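Local atomic coordinates of eukaryotic translation initiation factor 5A-2 (Arabidopsis thaliana, PDB entry 3HKS), a protein that promotes translation elongation and termination, binding the ribosome between its exit and peptidyl sites to rescue stalls such as those at polyproline sequences. Residues Y98-I103 with V109-D114; I144-M149 with E155-V160. All coordinates share one frame; numbering follows the deposited sequence.

Interaction 1: Y98-I103 with V109-D114; sequences YQLIDI and VSLLTD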
ATOM      1  N   TYR A  98      -3.254   9.873  -9.780  1.00 17.89           N
ATOM      2  CA  TYR A  98      -3.323  11.334  -9.849  1.00 17.40           C
ATOM      3  C   TYR A  98      -2.512  11.860 -11.035  1.00 16.91           C
ATOM      4  O   TYR A  98      -1.453  11.341 -11.345  1.00 16.83           O
ATOM      5  CB  TYR A  98      -2.717  11.968  -8.604  1.00 17.46           C
ATOM      6  CG  TYR A  98      -3.233  11.503  -7.268  1.00 17.90           C
ATOM      7  CD1 TYR A  98      -2.746  10.344  -6.681  1.00 17.41           C
ATOM      8  CD2 TYR A  98      -4.168  12.262  -6.560  1.00 18.73           C
ATOM      9  CE1 TYR A  98      -3.190   9.929  -5.434  1.00 19.66           C
ATOM     10  CE2 TYR A  98      -4.631  11.857  -5.310  1.00 19.39           C
ATOM     11  CZ  TYR A  98      -4.137  10.684  -4.750  1.00 20.03           C
ATOM     12  OH  TYR A  98      -4.575  10.260  -3.516  1.00 20.85           O
ATOM     13  N   GLN A  99      -2.982  12.935 -11.652  1.00 16.42           N
ATOM     14  CA  GLN A  99      -2.188  13.645 -12.644  1.00 15.69           C
ATOM     15  C   GLN A  99      -1.128  14.504 -11.935  1.00 14.65           C
ATOM     16  O   GLN A  99      -1.417  15.164 -10.935  1.00 14.08           O
ATOM     17  CB  GLN A  99      -3.088  14.512 -13.537  1.00 16.20           C
ATOM     18  CG  GLN A  99      -4.160  13.707 -14.270  1.00 19.82           C
ATOM     19  CD  GLN A  99      -5.262  14.575 -14.854  1.00 26.77           C
ATOM     20  OE1 GLN A  99      -5.005  15.438 -15.700  1.00 29.93           O
ATOM     21  NE2 GLN A  99      -6.501  14.345 -14.411  1.00 28.98           N
ATOM     22  N   LEU A 100       0.094  14.469 -12.458  1.00 13.15           N
ATOM     23  CA  LEU A 100       1.203  15.245 -11.930  1.00 12.74           C
ATOM     24  C   LEU A 100       1.153  16.688 -12.454  1.00 12.55           C
ATOM     25  O   LEU A 100       1.152  16.917 -13.661  1.00 11.65           O
ATOM     26  CB  LEU A 100       2.534  14.575 -12.306  1.00 12.48           C
ATOM     27  CG  LEU A 100       3.833  15.270 -11.889  1.00 12.85           C
ATOM     28  CD1 LEU A 100       4.015  15.182 -10.376  1.00 10.20           C
ATOM     29  CD2 LEU A 100       5.054  14.693 -12.642  1.00 10.91           C
ATOM     30  N   ILE A 101       1.109  17.652 -11.538  1.00 11.86           N
ATOM     31  CA  ILE A 101       1.033  19.064 -11.905  1.00 11.38           C
ATOM     32  C   ILE A 101       2.226  19.899 -11.401  1.00 11.57           C
ATOM     33  O   ILE A 101       2.349  21.090 -11.720  1.00 11.37           O
ATOM     34  CB  ILE A 101      -0.350  19.696 -11.513  1.00 11.63           C
ATOM     35  CG1 ILE A 101      -0.663  19.497 -10.021  1.00 11.19           C
ATOM     36  CG2 ILE A 101      -1.476  19.117 -12.402  1.00 12.06           C
ATOM     37  CD1 ILE A 101      -1.935  20.207  -9.553  1.00 12.52           C
ATOM     38  N   ASP A 102       3.115  19.278 -10.628  1.00 11.81           N
ATOM     39  CA  ASP A 102       4.389  19.929 -10.253  1.00 12.13           C
ATOM     40  C   ASP A 102       5.393  19.005  -9.586  1.00 12.12           C
ATOM     41  O   ASP A 102       5.022  18.052  -8.902  1.00 12.19           O
ATOM     42  CB  ASP A 102       4.175  21.169  -9.362  1.00 12.02           C
ATOM     43  CG  ASP A 102       5.425  22.044  -9.271  1.00 12.29           C
ATOM     44  OD1 ASP A 102       6.277  21.994 -10.188  1.00 11.56           O
ATOM     45  OD2 ASP A 102       5.558  22.774  -8.281  1.00 12.75           O
ATOM     46  N   ILE A 103       6.668  19.291  -9.833  1.00 12.18           N
ATOM     47  CA  ILE A 103       7.759  18.769  -9.035  1.00 11.93           C
ATOM     48  C   ILE A 103       8.535  19.995  -8.565  1.00 12.75           C
ATOM     49  O   ILE A 103       9.103  20.740  -9.384  1.00 12.69           O
ATOM     50  CB  ILE A 103       8.692  17.793  -9.831  1.00 11.96           C
ATOM     51  CG1 ILE A 103       7.901  16.613 -10.403  1.00 11.59           C
ATOM     52  CG2 ILE A 103       9.836  17.298  -8.949  1.00 10.01           C
ATOM     53  CD1 ILE A 103       8.655  15.790 -11.423  1.00 10.23           C
ATOM     54  N   VAL A 109       6.047  16.710  -4.674  1.00 14.97           N
ATOM     55  CA  VAL A 109       5.246  16.441  -5.847  1.00 14.92           C
ATOM     56  C   VAL A 109       3.858  17.060  -5.628  1.00 14.40           C
ATOM     57  O   VAL A 109       3.301  16.990  -4.519  1.00 13.90           O
ATOM     58  CB  VAL A 109       5.231  14.914  -6.115  1.00 15.51           C
ATOM     59  CG1 VAL A 109       4.171  14.516  -7.067  1.00 16.75           C
ATOM     60  CG2 VAL A 109       6.608  14.470  -6.643  1.00 16.10           C
ATOM     61  N   SER A 110       3.336  17.714  -6.662  1.00 13.20           N
ATOM     62  CA  SER A 110       1.984  18.245  -6.608  1.00 13.14           C
ATOM     63  C   SER A 110       1.094  17.426  -7.515  1.00 13.14           C
ATOM     64  O   SER A 110       1.392  17.236  -8.703  1.00 13.16           O
ATOM     65  CB  SER A 110       1.957  19.729  -6.989  1.00 12.87           C
ATOM     66  OG  SER A 110       0.653  20.258  -6.876  1.00 14.16           O
ATOM     67  N   LEU A 111       0.002  16.930  -6.943  1.00 12.87           N
ATOM     68  CA  LEU A 111      -0.873  15.990  -7.621  1.00 12.70           C
ATOM     69  C   LEU A 111      -2.285  16.555  -7.698  1.00 13.77           C
ATOM     70  O   LEU A 111      -2.787  17.155  -6.742  1.00 13.49           O
ATOM     71  CB  LEU A 111      -0.866  14.635  -6.895  1.00 11.46           C
ATOM     72  CG  LEU A 111       0.463  13.865  -6.801  1.00 11.39           C
ATOM     73  CD1 LEU A 111       0.335  12.581  -5.942  1.00  9.49           C
ATOM     74  CD2 LEU A 111       1.004  13.526  -8.198  1.00 10.31           C
ATOM     75  N   LEU A 112      -2.915  16.368  -8.852  1.00 14.53           N
ATOM     76  CA  LEU A 112      -4.277  16.825  -9.062  1.00 15.06           C
ATOM     77  C   LEU A 112      -5.263  15.769  -8.578  1.00 15.73           C
ATOM     78  O   LEU A 112      -5.183  14.593  -8.921  1.00 14.90           O
ATOM     79  CB  LEU A 112      -4.540  17.206 -10.524  1.00 14.91           C
ATOM     80  CG  LEU A 112      -5.924  17.756 -10.920  1.00 16.21           C
ATOM     81  CD1 LEU A 112      -6.285  19.084 -10.229  1.00 14.64           C
ATOM     82  CD2 LEU A 112      -6.016  17.917 -12.436  1.00 17.11           C
ATOM     83  N   THR A 113      -6.197  16.246  -7.773  1.00 16.09           N
ATOM     84  CA  THR A 113      -7.174  15.443  -7.055  1.00 17.75           C
ATOM     85  C   THR A 113      -8.500  15.357  -7.869  1.00 18.22           C
ATOM     86  O   THR A 113      -8.808  16.279  -8.635  1.00 17.81           O
ATOM     87  CB  THR A 113      -7.336  16.141  -5.698  1.00 17.72           C
ATOM     88  OG1 THR A 113      -6.480  15.526  -4.718  1.00 19.73           O
ATOM     89  CG2 THR A 113      -8.693  16.198  -5.266  1.00 17.52           C
ATOM     90  N   ASP A 114      -9.260  14.263  -7.731  1.00 19.16           N
ATOM     91  CA  ASP A 114     -10.530  14.106  -8.496  1.00 20.08           C
ATOM     92  C   ASP A 114     -11.639  15.123  -8.154  1.00 20.28           C
ATOM     93  O   ASP A 114     -12.623  15.258  -8.902  1.00 20.64           O
ATOM     94  CB  ASP A 114     -11.084  12.662  -8.462  1.00 20.51           C
ATOM     95  CG  ASP A 114     -11.449  12.183  -7.054  0.65 22.17           C
ATOM     96  OD1 ASP A 114     -11.622  13.016  -6.141  0.64 25.18           O
ATOM     97  OD2 ASP A 114     -11.571  10.953  -6.858  0.53 22.83           O
TER
HETATM   98  O   HOH W   1      -6.056  13.484 -11.167  1.00 26.16           O

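Interaction 2: I144-M149 with E155-V160; sequences IVVSVM and EQICAV. With EDO (1,2-ethanediol), chain F.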
ATOM      1  N   ILE A 144       1.286  13.086 -17.147  1.00 16.35           N
ATOM      2  CA  ILE A 144       1.847  12.013 -16.327  1.00 15.69           C
ATOM      3  C   ILE A 144       0.868  11.643 -15.232  1.00 15.76           C
ATOM      4  O   ILE A 144       0.372  12.511 -14.511  1.00 15.62           O
ATOM      5  CB  ILE A 144       3.240  12.399 -15.737  1.00 15.90           C
ATOM      6  CG1 ILE A 144       4.285  12.663 -16.846  1.00 15.30           C
ATOM      7  CG2 ILE A 144       3.739  11.354 -14.727  1.00 15.36           C
ATOM      8  CD1 ILE A 144       4.777  11.397 -17.624  1.00 15.78           C
ATOM      9  N   VAL A 145       0.579  10.347 -15.136  1.00 16.30           N
ATOM     10  CA  VAL A 145      -0.310   9.791 -14.115  1.00 16.73           C
ATOM     11  C   VAL A 145       0.524   8.996 -13.119  1.00 17.41           C
ATOM     12  O   VAL A 145       1.315   8.138 -13.498  1.00 17.72           O
ATOM     13  CB  VAL A 145      -1.447   8.911 -14.732  1.00 16.83           C
ATOM     14  CG1 VAL A 145      -2.356   8.341 -13.643  1.00 16.65           C
ATOM     15  CG2 VAL A 145      -2.279   9.727 -15.696  1.00 15.74           C
ATOM     16  N   VAL A 146       0.326   9.290 -11.842  1.00 18.08           N
ATOM     17  CA  VAL A 146       1.115   8.725 -10.753  1.00 18.75           C
ATOM     18  C   VAL A 146       0.181   7.886  -9.883  1.00 18.95           C
ATOM     19  O   VAL A 146      -0.845   8.390  -9.414  1.00 19.25           O
ATOM     20  CB  VAL A 146       1.769   9.870  -9.903  1.00 18.87           C
ATOM     21  CG1 VAL A 146       2.526   9.325  -8.700  1.00 18.66           C
ATOM     22  CG2 VAL A 146       2.691  10.727 -10.771  1.00 19.15           C
ATOM     23  N   SER A 147       0.526   6.610  -9.695  1.00 18.68           N
ATOM     24  CA  SER A 147      -0.216   5.722  -8.789  1.00 18.67           C
ATOM     25  C   SER A 147       0.372   5.775  -7.383  1.00 18.30           C
ATOM     26  O   SER A 147       1.577   5.654  -7.208  1.00 18.17           O
ATOM     27  CB  SER A 147      -0.198   4.276  -9.293  1.00 18.87           C
ATOM     28  OG  SER A 147      -0.647   4.191 -10.636  1.00 20.16           O
ATOM     29  N   VAL A 148      -0.491   5.970  -6.392  1.00 18.23           N
ATOM     30  CA  VAL A 148      -0.080   6.045  -4.999  1.00 18.30           C
ATOM     31  C   VAL A 148      -0.717   4.891  -4.215  1.00 18.62           C
ATOM     32  O   VAL A 148      -1.940   4.690  -4.259  1.00 18.55           O
ATOM     33  CB  VAL A 148      -0.464   7.413  -4.358  1.00 18.45           C
ATOM     34  CG1 VAL A 148      -0.123   7.443  -2.864  1.00 17.43           C
ATOM     35  CG2 VAL A 148       0.224   8.593  -5.109  1.00 18.75           C
ATOM     36  N   MET A 149       0.118   4.131  -3.508  1.00 18.80           N
ATOM     37  CA  MET A 149      -0.375   3.110  -2.581  1.00 19.12           C
ATOM     38  C   MET A 149      -0.379   3.667  -1.163  1.00 18.81           C
ATOM     39  O   MET A 149       0.623   4.192  -0.699  1.00 18.78           O
ATOM     40  CB  MET A 149       0.458   1.830  -2.666  1.00 19.32           C
ATOM     41  CG  MET A 149      -0.227   0.606  -1.991  1.00 20.85           C
ATOM     42  SD  MET A 149       0.750  -0.900  -2.155  0.52 20.01           S
ATOM     43  CE  MET A 149       2.203  -0.500  -1.210  1.00 21.06           C
ATOM     44  N   GLU A 155       2.309   6.352   2.615  1.00 24.55           N
ATOM     45  CA  GLU A 155       2.008   6.421   1.190  1.00 23.85           C
ATOM     46  C   GLU A 155       3.271   6.257   0.376  1.00 23.52           C
ATOM     47  O   GLU A 155       4.345   6.733   0.761  1.00 23.69           O
ATOM     48  CB  GLU A 155       1.313   7.743   0.834  1.00 23.93           C
ATOM     49  CG  GLU A 155      -0.023   7.942   1.541  1.00 24.38           C
ATOM     50  CD  GLU A 155      -0.815   9.127   1.025  1.00 26.68           C
ATOM     51  OE1 GLU A 155      -0.437  10.278   1.305  1.00 26.09           O
ATOM     52  OE2 GLU A 155      -1.842   8.904   0.354  1.00 29.80           O
ATOM     53  N   GLN A 156       3.134   5.574  -0.751  1.00 22.38           N
ATOM     54  CA  GLN A 156       4.253   5.318  -1.609  1.00 21.90           C
ATOM     55  C   GLN A 156       3.818   5.460  -3.057  1.00 20.97           C
ATOM     56  O   GLN A 156       2.816   4.859  -3.473  1.00 20.31           O
ATOM     57  CB  GLN A 156       4.776   3.904  -1.353  1.00 22.48           C
ATOM     58  CG  GLN A 156       6.056   3.556  -2.087  1.00 24.75           C
ATOM     59  CD  GLN A 156       6.695   2.289  -1.545  1.00 28.39           C
ATOM     60  OE1 GLN A 156       6.661   1.253  -2.193  1.00 30.14           O
ATOM     61  NE2 GLN A 156       7.268   2.366  -0.342  1.00 29.80           N
ATOM     62  N   ILE A 157       4.571   6.256  -3.816  1.00 19.82           N
ATOM     63  CA  ILE A 157       4.390   6.315  -5.268  1.00 19.47           C
ATOM     64  C   ILE A 157       4.904   4.996  -5.832  1.00 18.97           C
ATOM     65  O   ILE A 157       6.065   4.661  -5.655  1.00 18.55           O
ATOM     66  CB  ILE A 157       5.110   7.543  -5.907  1.00 18.94           C
ATOM     67  CG1 ILE A 157       4.402   8.847  -5.488  1.00 19.20           C
ATOM     68  CG2 ILE A 157       5.175   7.396  -7.448  1.00 18.83           C
ATOM     69  CD1 ILE A 157       5.219  10.167  -5.770  1.00 18.57           C
ATOM     70  N   CYS A 158       4.030   4.253  -6.496  1.00 19.40           N
ATOM     71  CA  CYS A 158       4.322   2.867  -6.868  1.00 20.95           C
ATOM     72  C   CYS A 158       4.283   2.600  -8.386  1.00 20.84           C
ATOM     73  O   CYS A 158       4.737   1.549  -8.840  1.00 21.61           O
ATOM     74  CB  CYS A 158       3.363   1.909  -6.117  1.00 20.82           C
ATOM     75  SG  CYS A 158       1.605   2.102  -6.612  1.00 24.64           S
ATOM     76  N   ALA A 159       3.753   3.540  -9.166  1.00 20.58           N
ATOM     77  CA  ALA A 159       3.776   3.440 -10.633  1.00 20.41           C
ATOM     78  C   ALA A 159       3.702   4.813 -11.295  1.00 20.65           C
ATOM     79  O   ALA A 159       3.184   5.758 -10.714  1.00 20.24           O
ATOM     80  CB  ALA A 159       2.648   2.546 -11.143  1.00 20.26           C
ATOM     81  N   VAL A 160       4.233   4.910 -12.512  1.00 21.45           N
ATOM     82  CA  VAL A 160       4.221   6.141 -13.292  1.00 21.92           C
ATOM     83  C   VAL A 160       3.959   5.794 -14.753  1.00 23.16           C
ATOM     84  O   VAL A 160       4.606   4.912 -15.301  1.00 23.69           O
ATOM     85  CB  VAL A 160       5.564   6.920 -13.171  1.00 21.65           C
ATOM     86  CG1 VAL A 160       5.564   8.184 -14.072  1.00 20.43           C
ATOM     87  CG2 VAL A 160       5.857   7.293 -11.717  1.00 20.91           C
TER
HETATM   88  C1  EDO F 163       6.258   9.459  -1.192  1.00 34.73           C
HETATM   89  O1  EDO F 163       6.814  10.433  -0.284  1.00 36.24           O
HETATM   90  C2  EDO F 163       7.378   8.690  -1.885  1.00 34.13           C
HETATM   91  O2  EDO F 163       6.882   7.497  -2.513  1.00 32.65           O

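Interaction 1: Y98-I103 with V109-D114
The phenol ring of Tyr-98 meets segment 109-114 along its CD2-CE2 edge and also at Leu-111. At that edge the backbone carbonyl of Leu-112 lies in the ring plane, its O 3.5 Å from Tyr-98 CD2, and Thr-113 OG1 follows farther along the same edge near CE2. Leu-111, whose side chain crosses that of the tyrosine at about a right angle, brings CD1 to 4.3 Å from the centroid of the Tyr-98 ring in an off-centre CH-pi contact, 29° from the ring normal.

On the same buried face as Leu-111, Leu-100 CD1 presses to 3.4 Å from Val-109 CG1, tighter than usual carbon packing; helix 128-139 lies against this face through Met-134.

The two strands run antiparallel. Leu-112 N donates to Gln-99 O at 2.8 Å, and a water bridges this end, donating to Leu-112 O and accepting from Gln-99 N. Farther along, Ser-110 O takes two donors from the same face of its carbonyl plane: Ile-101 N at 2.9 Å and, more bent, Asp-102 N at 3.3 Å. The return bond runs from Ser-110 N to Asp-102 O.

Ile-101 is the extra residue in the register. Its chi1 of 55° sets CG1 close to Ser-110 O (3.3 Å) and beside Ser-110 OG, while CG2 touches Leu-112 CB. That hydroxyl is hydrogen-bonded to Asp-120 OD1, so the isoleucine packs beside a polar group already engaged. Two successive residues, Ile-101 and Asp-102, facing the single Ser-110 form a classic beta bulge, set here in an antiparallel hairpin of the C-terminal OB-fold domain.

Interaction 2: I144-M149 with E155-V160
Strands 144-149 and 155-160 run antiparallel, with 139° between the N-to-C directions of the two segments, Ser-147 N bonded to Ala-159 O, Cys-158 N to Ser-147 O (2.9 Å) and a reciprocal pair between Met-149 and Gln-156, the register slipping by one residue at Cys-158 in a beta bulge. On one face, Val-146 CG1 sits 3.5 Å from Ile-157 CG2 and 3.8 Å from Ile-157 CG1. Ile-144 CG2 meets Val-160 CG1 at 3.7 Å farther along this apolar face. The other face is more polar: Ala-159 CB lies 3.7 Å from Ser-147 OG, a hydroxyl that is hydrogen-bonded to Asp-97 OD1. At the bulge, with chi1 at 66°, the Cys-158 thiol folds back over its own backbone and SG comes 3.6 Å from Ser-147 O. Ile-157 N turns outward from the pair and donates to O2 of a 1,2-ethanediol, probably from the crystallisation liquor, at 2.9 Å. Glu-155 OE1 forms a salt bridge with Lys-119. Strand 87-103 flanks 144-149 on the side away from 155-160, while helix 128-139 packs on Val-146 and Val-160 through Met-134.

Overall arrangement
Interactions 1 and 2 are consecutive along the chain: the first hairpin closes before helix 128-139, and the second follows it. Their centres lie about 10 Å apart in one curled antiparallel sheet, where strands 87-103 and 142-151 are neighbours. Segments 98-103 and 144-149 are joined directly by probable backbone hydrogen bonds, including Tyr-98 O to Val-146 N at 2.8 Å. Both hairpins also share the helix, with Met-134 touched by side chains from each. Together they build much of the C-terminal OB-fold barrel, separate from the N-terminal SH3-like domain, whose Lys-59, by similarity, is the hypusine site and is unmodified here.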